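Local coordinates for protein beta-mannosidase (Trichoderma harzianum, PDB 4CVU) that probably hydrolyses terminal beta-linked mannose units from the non-reducing ends of oligosaccharides, as a glycoside hydrolase family 2 beta-mannosidase, at residues P391-W396 against S401-R406; L708-Q713 against G719-G724; P697-G702 against G796-T801; Y690-G695 against E752-V757. All coordinates share one frame; numbering follows the deposited sequence.

Contact 1 (P391-W396 against S401-R406). With CD (cadmium ion), chain B.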
# COMPACT_ATOMS: atom_id res chain seq x y z
N PRO A 391 15.95 -15.45 11.58
CA PRO A 391 16.01 -15.43 10.10
C PRO A 391 15.59 -14.07 9.56
O PRO A 391 14.55 -13.55 9.95
CB PRO A 391 15.01 -16.50 9.69
CG PRO A 391 14.91 -17.39 10.89
CD PRO A 391 15.08 -16.53 12.08
N PRO A 392 16.38 -13.49 8.67
CA PRO A 392 16.02 -12.14 8.08
C PRO A 392 14.78 -12.14 7.16
O PRO A 392 14.27 -11.07 6.86
CB PRO A 392 17.26 -11.78 7.26
CG PRO A 392 17.78 -13.13 6.83
CD PRO A 392 17.57 -14.05 8.02
N ASP A 393 14.28 -13.31 6.74
CA ASP A 393 13.21 -13.37 5.78
C ASP A 393 12.41 -14.64 6.05
O ASP A 393 12.94 -15.61 6.60
CB ASP A 393 13.79 -13.32 4.38
CG ASP A 393 12.82 -12.77 3.31
OD1 ASP A 393 11.92 -13.54 2.83
OD2 ASP A 393 12.95 -11.57 2.91
N ALA A 394 11.14 -14.63 5.69
CA ALA A 394 10.36 -15.85 5.79
C ALA A 394 10.71 -16.82 4.64
O ALA A 394 10.36 -18.01 4.70
CB ALA A 394 8.87 -15.55 5.86
N PHE A 395 11.36 -16.31 3.60
CA PHE A 395 11.75 -17.09 2.44
C PHE A 395 13.26 -17.03 2.22
O PHE A 395 13.81 -16.11 1.63
CB PHE A 395 10.98 -16.62 1.21
CG PHE A 395 9.52 -16.43 1.48
CD1 PHE A 395 8.66 -17.52 1.57
CD2 PHE A 395 9.01 -15.19 1.69
CE1 PHE A 395 7.31 -17.34 1.83
CE2 PHE A 395 7.69 -15.00 1.97
CZ PHE A 395 6.82 -16.08 2.05
N TRP A 396 13.94 -18.04 2.72
CA TRP A 396 15.40 -18.06 2.74
C TRP A 396 16.02 -17.89 1.35
O TRP A 396 16.99 -17.17 1.21
CB TRP A 396 15.93 -19.34 3.42
CG TRP A 396 16.13 -19.16 4.92
CD1 TRP A 396 15.31 -19.60 5.92
CD2 TRP A 396 17.18 -18.45 5.56
NE1 TRP A 396 15.80 -19.22 7.16
CE2 TRP A 396 16.96 -18.52 6.95
CE3 TRP A 396 18.31 -17.78 5.09
CZ2 TRP A 396 17.82 -17.96 7.86
CZ3 TRP A 396 19.16 -17.22 5.98
CH2 TRP A 396 18.92 -17.32 7.37
N SER A 401 23.39 -11.86 -0.42
CA SER A 401 24.71 -11.44 0.05
C SER A 401 24.76 -9.95 0.43
O SER A 401 25.25 -9.57 1.51
CB SER A 401 25.72 -11.81 -1.04
OG SER A 401 26.97 -11.27 -0.79
N ASP A 402 24.22 -9.10 -0.43
CA ASP A 402 24.09 -7.67 -0.12
C ASP A 402 23.29 -7.43 1.15
O ASP A 402 23.70 -6.63 1.98
CB ASP A 402 23.41 -6.93 -1.26
CG ASP A 402 24.34 -6.65 -2.41
OD1 ASP A 402 25.56 -6.88 -2.32
OD2 ASP A 402 23.83 -6.17 -3.46
N ARG A 403 22.14 -8.10 1.28
CA ARG A 403 21.30 -7.93 2.44
C ARG A 403 22.05 -8.35 3.71
O ARG A 403 21.94 -7.70 4.73
CB ARG A 403 19.99 -8.71 2.31
CG ARG A 403 18.88 -7.99 1.55
CD ARG A 403 17.63 -8.86 1.37
NE ARG A 403 16.98 -9.04 2.67
CZ ARG A 403 15.90 -9.79 2.91
NH1 ARG A 403 15.28 -10.39 1.93
NH2 ARG A 403 15.40 -9.85 4.16
N MET A 404 22.81 -9.45 3.65
CA MET A 404 23.48 -9.96 4.85
C MET A 404 24.77 -9.18 5.12
O MET A 404 25.13 -8.95 6.27
CB MET A 404 23.77 -11.46 4.72
CG MET A 404 22.52 -12.32 4.73
SD MET A 404 21.57 -12.14 6.26
CE MET A 404 22.86 -12.39 7.49
N ASN A 405 25.44 -8.70 4.07
CA ASN A 405 26.55 -7.78 4.28
C ASN A 405 26.14 -6.47 4.99
O ASN A 405 26.81 -6.07 5.97
CB ASN A 405 27.32 -7.54 2.96
CG ASN A 405 28.40 -8.61 2.73
OD1 ASN A 405 29.24 -8.83 3.59
ND2 ASN A 405 28.37 -9.27 1.59
N ARG A 406 25.01 -5.87 4.59
CA ARG A 406 24.50 -4.67 5.28
C ARG A 406 24.19 -4.97 6.75
O ARG A 406 24.41 -4.15 7.63
CB ARG A 406 23.23 -4.15 4.63
CG ARG A 406 23.48 -3.59 3.21
CD ARG A 406 22.31 -2.75 2.74
NE ARG A 406 21.12 -3.50 2.38
CZ ARG A 406 20.88 -3.99 1.15
NH1 ARG A 406 21.75 -3.89 0.19
NH2 ARG A 406 19.73 -4.61 0.90
CD CD B . 25.39 -5.92 -5.01
O HOH W 1 15.69 -8.74 6.69
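Arg403 reaches off its helix to grip Asp393 with the edge of its guanidinium. NH1 of Arg403 donates to OD2 of Asp393 over 2.8 Å, and the bond is fairly straight. The oxygen lies in the guanidinium plane, yet the donor comes at it from above the carboxylate: the two flat groups are turned 61° apart. NH2 of Arg403 adds a weak, more bent bond to the same OD2 at 3.2 Å, and the hydroxyl of Tyr722 hydrogen-bonds this oxygen too. NH2 also donates to a water 2.8 Å from it, which donates to the carbonyl O of Pro392. Beside this polar group the Pro392 ring meets Met404, CG to SD 4.0 Å; bends at its second and third torsions curl the methionine back on itself.

The loop 391-396 follows strand 380-389 and helix 401-413 comes next, so the contact lies in a beta-alpha connection of the (beta/alpha)8 barrel expected for the catalytic domain of this family. Within the loop, Asp393 forms an Asx turn: OD1 accepts from Phe395 N through its anti lone pair, at 2.9 Å. CG of Asp393 anti to the backbone N (chi1 -155°) puts the carboxylate between the turn and Arg403, and its rotation about CB-CG (chi2 -80°) gives OD1 to the turn and OD2 to the arginine.

Further out, Arg398 makes a salt bridge with OD1 of Asp393. Thr400 OG1 pairs with the backbone N of Arg403, and Trp431 packs on Met404. Next to Arg403, Asp402 binds a cadmium ion through OD2 at 2.2 Å.

Contact 2 (L708-Q713 against G719-G724)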
# COMPACT_ATOMS: atom_id res chain seq x y z
N LEU A 708 18.21 -8.99 17.47
CA LEU A 708 18.93 -8.09 16.60
C LEU A 708 17.97 -7.54 15.60
O LEU A 708 17.90 -6.33 15.39
CB LEU A 708 20.08 -8.82 15.87
CG LEU A 708 20.71 -8.07 14.66
CD1 LEU A 708 21.54 -6.91 15.12
CD2 LEU A 708 21.61 -8.99 13.90
N ASN A 709 17.22 -8.45 14.95
CA ASN A 709 16.65 -8.14 13.64
C ASN A 709 15.21 -8.62 13.44
O ASN A 709 14.73 -9.45 14.22
CB ASN A 709 17.56 -8.70 12.55
CG ASN A 709 17.61 -10.22 12.56
OD1 ASN A 709 17.86 -10.83 13.60
ND2 ASN A 709 17.37 -10.84 11.40
N ASP A 710 14.57 -8.13 12.36
CA ASP A 710 13.16 -8.41 12.05
C ASP A 710 13.00 -9.27 10.79
O ASP A 710 13.75 -9.10 9.82
CB ASP A 710 12.34 -7.13 11.77
CG ASP A 710 11.73 -6.52 13.02
OD1 ASP A 710 11.26 -7.25 13.91
OD2 ASP A 710 11.69 -5.26 13.11
N ILE A 711 12.01 -10.16 10.81
CA ILE A 711 11.65 -10.98 9.65
C ILE A 711 10.60 -10.34 8.74
O ILE A 711 10.43 -10.75 7.59
CB ILE A 711 11.14 -12.36 10.15
CG1 ILE A 711 11.33 -13.40 9.10
CG2 ILE A 711 9.70 -12.29 10.56
CD1 ILE A 711 10.98 -14.82 9.57
N TRP A 712 9.91 -9.31 9.26
CA TRP A 712 8.91 -8.55 8.51
C TRP A 712 8.55 -7.26 9.28
O TRP A 712 9.10 -7.00 10.34
CB TRP A 712 7.65 -9.41 8.19
CG TRP A 712 6.74 -9.73 9.33
CD1 TRP A 712 7.05 -9.82 10.64
CD2 TRP A 712 5.33 -10.01 9.23
NE1 TRP A 712 5.93 -10.14 11.37
CE2 TRP A 712 4.87 -10.26 10.52
CE3 TRP A 712 4.43 -10.06 8.17
CZ2 TRP A 712 3.52 -10.56 10.79
CZ3 TRP A 712 3.07 -10.36 8.45
CH2 TRP A 712 2.65 -10.61 9.76
N GLN A 713 7.57 -6.52 8.78
CA GLN A 713 7.24 -5.19 9.31
C GLN A 713 6.17 -5.29 10.40
O GLN A 713 5.00 -5.48 10.11
CB GLN A 713 6.79 -4.30 8.16
CG GLN A 713 7.79 -4.23 7.05
CD GLN A 713 7.61 -5.30 6.06
OE1 GLN A 713 7.06 -6.37 6.38
NE2 GLN A 713 8.05 -5.04 4.83
N GLY A 719 16.08 -4.51 16.96
CA GLY A 719 16.76 -3.25 16.89
C GLY A 719 16.91 -2.83 15.41
O GLY A 719 17.05 -1.68 15.14
N LEU A 720 16.91 -3.79 14.52
CA LEU A 720 17.05 -3.52 13.05
C LEU A 720 15.80 -4.03 12.38
O LEU A 720 15.43 -5.19 12.53
CB LEU A 720 18.25 -4.25 12.49
CG LEU A 720 19.62 -4.08 13.17
CD1 LEU A 720 20.63 -4.96 12.45
CD2 LEU A 720 20.11 -2.66 13.25
N GLU A 721 15.18 -3.16 11.59
CA GLU A 721 13.90 -3.41 10.97
C GLU A 721 14.18 -4.20 9.67
O GLU A 721 15.35 -4.41 9.29
CB GLU A 721 13.14 -2.05 10.78
CG GLU A 721 12.84 -1.29 12.08
CD GLU A 721 12.35 0.15 11.87
OE1 GLU A 721 12.05 0.54 10.72
OE2 GLU A 721 12.22 0.90 12.86
N TYR A 722 13.10 -4.70 9.07
CA TYR A 722 13.18 -5.68 8.02
C TYR A 722 14.18 -5.30 6.95
O TYR A 722 14.96 -6.15 6.46
CB TYR A 722 11.79 -5.97 7.43
CG TYR A 722 11.75 -6.90 6.22
CD1 TYR A 722 12.07 -8.28 6.31
CD2 TYR A 722 11.39 -6.41 4.98
CE1 TYR A 722 12.04 -9.09 5.19
CE2 TYR A 722 11.36 -7.22 3.86
CZ TYR A 722 11.66 -8.58 3.97
OH TYR A 722 11.59 -9.36 2.82
N ASP A 723 14.22 -4.01 6.62
CA ASP A 723 15.02 -3.55 5.45
C ASP A 723 16.41 -3.15 5.93
O ASP A 723 17.26 -2.76 5.16
CB ASP A 723 14.31 -2.45 4.70
CG ASP A 723 14.35 -1.08 5.38
OD1 ASP A 723 14.66 -0.89 6.60
OD2 ASP A 723 13.95 -0.16 4.64
N GLY A 724 16.59 -3.22 7.24
CA GLY A 724 17.85 -2.85 7.85
C GLY A 724 17.86 -1.57 8.65
O GLY A 724 18.85 -1.31 9.31
O HOH W 2 10.44 -4.40 10.60
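Tyr722 lies against the backbone of Ile711 and Trp712 and the side-chain amide of Gln713. Its CB rests near Trp712, 3.9 Å from that residue's carbonyl C, and CG faces Trp712 CA. From there one flank of the ring runs past a carbonyl, with CD1 3.2 Å from Ile711 O. On the other flank CD2 meets NE2 of Gln713 at 3.6 Å, the amide inclined 43° to the ring. Having CG anti to the backbone N (chi1 175°) sends the ring along this path, and its OH ends in a hydrogen bond to Asp393.

Before Tyr722 the backbones form a single beta bridge, Asn709 with Leu720. Leu708 O accepts twice, from Leu720 N at 2.9 Å and from Gly719 N, the latter standing well above the carbonyl plane. The two leucines press CD1 to CD1 at 3.4 Å, tighter than usual. A water donates to Asp710 OD2 and Trp712 O and accepts from Tyr722 N, while Asp710 OD1 pairs with Thr716.

Both segments belong to the excursion between strand 702-705 and helix 729-736. Leu708 and Leu720 pack on helix 401-413, Leu708 also on strand 380-389, and Gln713 touches helix 603-609.

Contact 3 (P697-G702 against G796-T801). With NAG (2-acetamido-2-deoxy-beta-D-glucopyranose), chain K.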
# COMPACT_ATOMS: atom_id res chain seq x y z
N PRO A 697 30.79 -10.26 42.31
CA PRO A 697 31.07 -11.69 42.58
C PRO A 697 30.53 -12.68 41.56
O PRO A 697 31.03 -13.78 41.47
CB PRO A 697 30.44 -11.93 43.96
CG PRO A 697 30.45 -10.59 44.62
CD PRO A 697 30.16 -9.62 43.48
N GLU A 698 29.50 -12.30 40.81
CA GLU A 698 28.99 -13.08 39.69
C GLU A 698 30.02 -13.18 38.54
O GLU A 698 30.07 -14.18 37.87
CB GLU A 698 27.63 -12.56 39.20
CG GLU A 698 27.67 -11.18 38.60
CD GLU A 698 27.10 -10.13 39.48
OE1 GLU A 698 27.27 -10.21 40.73
OE2 GLU A 698 26.46 -9.21 38.93
N ARG A 699 30.86 -12.18 38.37
CA ARG A 699 31.83 -12.15 37.30
C ARG A 699 31.10 -12.40 35.98
O ARG A 699 31.24 -13.43 35.39
CB ARG A 699 32.95 -13.17 37.50
CG ARG A 699 34.29 -12.68 37.01
CD ARG A 699 34.31 -12.61 35.51
NE ARG A 699 35.61 -12.55 34.90
CZ ARG A 699 36.28 -11.44 34.68
NH1 ARG A 699 35.84 -10.29 35.11
NH2 ARG A 699 37.42 -11.50 34.04
N GLN A 700 30.18 -11.52 35.69
CA GLN A 700 29.34 -11.61 34.51
C GLN A 700 30.17 -11.38 33.23
O GLN A 700 30.93 -10.45 33.16
CB GLN A 700 28.23 -10.57 34.67
CG GLN A 700 26.87 -10.93 34.07
CD GLN A 700 26.79 -10.55 32.61
OE1 GLN A 700 27.74 -10.03 32.07
NE2 GLN A 700 25.65 -10.79 31.99
N LEU A 701 29.96 -12.18 32.18
CA LEU A 701 30.78 -12.05 30.97
C LEU A 701 30.05 -12.06 29.62
O LEU A 701 30.64 -12.48 28.61
CB LEU A 701 31.88 -13.11 30.94
CG LEU A 701 33.00 -13.01 31.98
CD1 LEU A 701 33.99 -14.16 31.74
CD2 LEU A 701 33.75 -11.72 31.92
N GLY A 702 28.81 -11.56 29.58
CA GLY A 702 28.11 -11.49 28.31
C GLY A 702 26.78 -10.80 28.29
O GLY A 702 26.02 -10.87 29.26
N GLY A 796 40.41 -2.05 36.26
CA GLY A 796 41.08 -3.30 35.93
C GLY A 796 40.66 -3.89 34.59
O GLY A 796 39.65 -3.48 33.97
N ALA A 797 41.43 -4.85 34.12
CA ALA A 797 41.08 -5.60 32.94
C ALA A 797 39.71 -6.30 33.12
O ALA A 797 39.43 -6.89 34.17
CB ALA A 797 42.15 -6.63 32.63
N ILE A 798 38.88 -6.23 32.08
CA ILE A 798 37.51 -6.79 32.11
C ILE A 798 36.86 -6.59 33.49
O ILE A 798 36.55 -7.54 34.18
CB ILE A 798 37.47 -8.28 31.67
CG1 ILE A 798 38.15 -8.47 30.30
CG2 ILE A 798 36.01 -8.74 31.55
CD1 ILE A 798 38.30 -9.90 29.88
N ASN A 799 36.65 -5.34 33.87
CA ASN A 799 36.30 -5.01 35.24
C ASN A 799 35.54 -3.68 35.31
O ASN A 799 35.26 -3.06 34.30
CB ASN A 799 37.59 -4.97 36.07
CG ASN A 799 37.38 -5.31 37.54
OD1 ASN A 799 36.31 -5.14 38.12
ND2 ASN A 799 38.45 -5.80 38.17
N THR A 800 35.21 -3.25 36.52
CA THR A 800 34.43 -2.04 36.74
C THR A 800 35.00 -1.30 37.96
O THR A 800 35.70 -1.91 38.75
CB THR A 800 32.95 -2.38 36.95
OG1 THR A 800 32.15 -1.22 36.74
CG2 THR A 800 32.70 -2.96 38.35
N THR A 801 34.70 -0.00 38.09
CA THR A 801 35.07 0.76 39.31
C THR A 801 34.06 1.85 39.59
O THR A 801 33.61 2.54 38.68
CB THR A 801 36.50 1.37 39.15
OG1 THR A 801 36.89 2.03 40.35
CG2 THR A 801 36.57 2.36 38.02
C1 NAG K . 38.49 -6.14 39.59
C2 NAG K . 39.17 -7.47 39.94
C3 NAG K . 39.51 -7.64 41.44
C4 NAG K . 40.18 -6.40 42.01
C5 NAG K . 39.32 -5.20 41.64
C6 NAG K . 39.95 -3.90 42.13
C7 NAG K . 38.63 -9.35 38.49
C8 NAG K . 37.72 -10.54 38.29
N2 NAG K . 38.37 -8.63 39.57
O3 NAG K . 40.32 -8.80 41.61
O4 NAG K . 40.31 -6.53 43.41
O5 NAG K . 39.20 -5.08 40.23
O6 NAG K . 38.88 -3.02 42.39
O7 NAG K . 39.53 -9.09 37.68
O HOH W 3 39.49 -9.40 34.36
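Arg699 and Ile798 both sit at positive phi (53° and 37°), each kinking its loop, and the backbones stay well apart, with Arg699 CA 8.7 Å from Asn799 CA.

Side chains span the gap. Arg699 donates from NH1 to the carbonyl O of Ile798 at 3.0 Å, with 152° at the hydrogen, the donor lying almost in line with the C=O bond. NH1 also donates to Ser694 O; NH2 goes to Glu381 and to a water 3.0 Å away. With that many acceptors round its rim, the guanidinium is held against rotation. Its faces are used too. CD2 of Leu701 lies 3.6 Å above one face, and C8, the acetamido methyl of the sugar, sits over the opposite face, 3.7 Å from NH1. Leu701 CD2 also touches Ile798 CG2 at 3.8 Å, the two side chains crossing at about a right angle. Gln700 folds back on its own loop, bonding Gly702 N with OE1 and Gly702 O with NE2.

The sugar is covalently attached: Asn799 ND2 is bonded to C1 of the N-acetylglucosamine at 1.5 Å, while Asn799 OD1 accepts from Thr800 N. Asn799-Thr800-Thr801 is thus an occupied Asn-X-Thr N-glycosylation sequon, placed where strand 799-807 of the mannosidase Ig-like domain begins, beside the loop that leads into barrel strand 702-705.

Contact 4 (Y690-G695 against E752-V757)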
# COMPACT_ATOMS: atom_id res chain seq x y z
N TYR A 690 24.50 -5.52 33.41
CA TYR A 690 25.19 -6.78 33.09
C TYR A 690 26.72 -6.58 33.00
O TYR A 690 27.49 -7.37 33.56
CB TYR A 690 24.67 -7.41 31.78
CG TYR A 690 23.21 -7.81 31.81
CD1 TYR A 690 22.64 -8.42 32.93
CD2 TYR A 690 22.37 -7.52 30.70
CE1 TYR A 690 21.29 -8.73 32.96
CE2 TYR A 690 21.02 -7.84 30.74
CZ TYR A 690 20.48 -8.44 31.86
OH TYR A 690 19.11 -8.78 31.89
N ARG A 691 27.14 -5.52 32.32
CA ARG A 691 28.56 -5.25 32.15
C ARG A 691 29.31 -4.94 33.42
O ARG A 691 30.41 -5.40 33.59
CB ARG A 691 28.78 -4.12 31.22
CG ARG A 691 28.44 -4.51 29.79
CD ARG A 691 28.98 -3.45 28.87
NE ARG A 691 30.45 -3.41 28.83
CZ ARG A 691 31.13 -2.64 27.98
NH1 ARG A 691 30.48 -1.86 27.11
NH2 ARG A 691 32.46 -2.67 27.96
N ARG A 692 28.75 -4.07 34.25
CA ARG A 692 29.29 -3.82 35.61
C ARG A 692 29.48 -5.10 36.43
O ARG A 692 30.38 -5.21 37.30
CB ARG A 692 28.36 -2.86 36.36
CG ARG A 692 28.84 -2.53 37.77
CD ARG A 692 27.90 -1.65 38.56
NE ARG A 692 26.63 -2.32 38.83
CZ ARG A 692 25.61 -1.77 39.48
NH1 ARG A 692 25.68 -0.52 39.94
NH2 ARG A 692 24.49 -2.46 39.65
N GLY A 693 28.58 -6.05 36.23
CA GLY A 693 28.67 -7.35 36.88
C GLY A 693 29.96 -8.13 36.61
O GLY A 693 30.27 -9.04 37.34
N SER A 694 30.70 -7.76 35.56
CA SER A 694 32.01 -8.34 35.27
C SER A 694 32.95 -8.22 36.44
O SER A 694 33.77 -9.09 36.66
CB SER A 694 32.65 -7.65 34.05
OG SER A 694 32.95 -6.28 34.33
N GLY A 695 32.84 -7.10 37.18
CA GLY A 695 33.67 -6.85 38.37
C GLY A 695 33.04 -7.14 39.72
O GLY A 695 33.59 -6.76 40.74
N GLU A 752 19.32 7.88 45.13
CA GLU A 752 20.77 7.82 45.11
C GLU A 752 21.29 7.63 43.68
O GLU A 752 20.81 6.77 42.94
CB GLU A 752 21.24 6.67 46.00
CG GLU A 752 22.66 6.80 46.54
CD GLU A 752 22.74 7.63 47.82
OE1 GLU A 752 21.68 8.14 48.26
OE2 GLU A 752 23.86 7.79 48.39
N LEU A 753 22.29 8.42 43.29
CA LEU A 753 22.98 8.26 42.01
C LEU A 753 24.37 7.63 42.24
O LEU A 753 25.09 8.01 43.18
CB LEU A 753 23.11 9.60 41.29
CG LEU A 753 24.00 9.73 40.05
CD1 LEU A 753 23.49 8.93 38.87
CD2 LEU A 753 24.16 11.21 39.67
N GLU A 754 24.71 6.64 41.40
CA GLU A 754 26.06 6.07 41.33
C GLU A 754 26.53 6.13 39.90
O GLU A 754 25.74 5.89 39.01
CB GLU A 754 26.09 4.63 41.79
CG GLU A 754 25.64 4.45 43.24
CD GLU A 754 25.75 3.01 43.72
OE1 GLU A 754 26.03 2.11 42.92
OE2 GLU A 754 25.55 2.78 44.94
N ILE A 755 27.80 6.48 39.70
CA ILE A 755 28.42 6.38 38.38
C ILE A 755 29.60 5.42 38.46
O ILE A 755 30.49 5.56 39.30
CB ILE A 755 28.86 7.74 37.82
CG1 ILE A 755 27.65 8.65 37.73
CG2 ILE A 755 29.45 7.54 36.43
CD1 ILE A 755 27.98 10.10 37.78
N TRP A 756 29.57 4.43 37.57
CA TRP A 756 30.62 3.43 37.49
C TRP A 756 31.25 3.48 36.13
O TRP A 756 30.56 3.77 35.13
CB TRP A 756 30.01 2.04 37.65
CG TRP A 756 29.42 1.78 38.99
CD1 TRP A 756 28.31 2.33 39.51
CD2 TRP A 756 29.90 0.84 39.94
NE1 TRP A 756 28.05 1.80 40.75
CE2 TRP A 756 29.01 0.87 41.04
CE3 TRP A 756 30.96 -0.06 39.96
CZ2 TRP A 756 29.18 0.05 42.16
CZ3 TRP A 756 31.14 -0.86 41.08
CH2 TRP A 756 30.25 -0.80 42.17
N VAL A 757 32.55 3.20 36.08
CA VAL A 757 33.26 3.03 34.82
C VAL A 757 33.59 1.54 34.61
O VAL A 757 34.17 0.87 35.49
CB VAL A 757 34.56 3.86 34.78
CG1 VAL A 757 35.38 3.52 33.55
CG2 VAL A 757 34.25 5.36 34.81
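Arg692 lays its side chain over the indole of Trp756, a cation-pi and CH-pi contact that joins helix 664-692 to strand 752-759 of the mannosidase Ig-like domain. The close packing runs from CG and CD to NH1. CD of Arg692 stands 3.7 Å from the centroid of the five-membered ring, directly over the face, and CG lies toward the six-membered ring, 3.9 Å from Trp756 CE3. CG is anti to the backbone N (chi1 -179°), which carries the chain straight off the helix before the bend at its third torsion. CZ stands higher, 4.7 Å from the same ring centroid, and the guanidinium is tipped 71° to the indole, so it meets the ring by an edge. Its NH1 comes within 3.4 Å of Trp756 NE1, but both are donors and make no bond. Phe745 also meets Arg692 and Trp756, adding a second aromatic partner for the charge.

The loose side is the partly exposed margin with Glu754, where OE1 lies 4.0 Å from Arg692 NH1, a long salt bridge. A sodium ion sits about 3 Å from the Glu754 side chain. OE1 has a firmer tie along its own strand: Trp756 NE1 donates to it at 3.0 Å and 162°, with the oxygen in the indole plane.

How the contacts relate
The four contacts form two pairs. Contacts 1 and 2 have centres 10 Å apart and share a probable hydrogen bond, Asp393 OD2 to Tyr722 OH at 2.6 Å. They lie after strands 380-389 and 702-705, in loops and the start of helix 401-413, on the rim where such barrels usually carry their active site. Contacts 3 and 4, also 10 Å apart, tie the barrel to the Ig-like domain and touch at several points, among them two probable hydrogen bonds, Arg699 NH1 to Ser694 O and Thr801 N to Val757 O, both 2.8 Å. Their segments alternate along the chain, and contact 2 is nested within the loop each closes. Between the pairs, centres lie 31 to 36 Å apart.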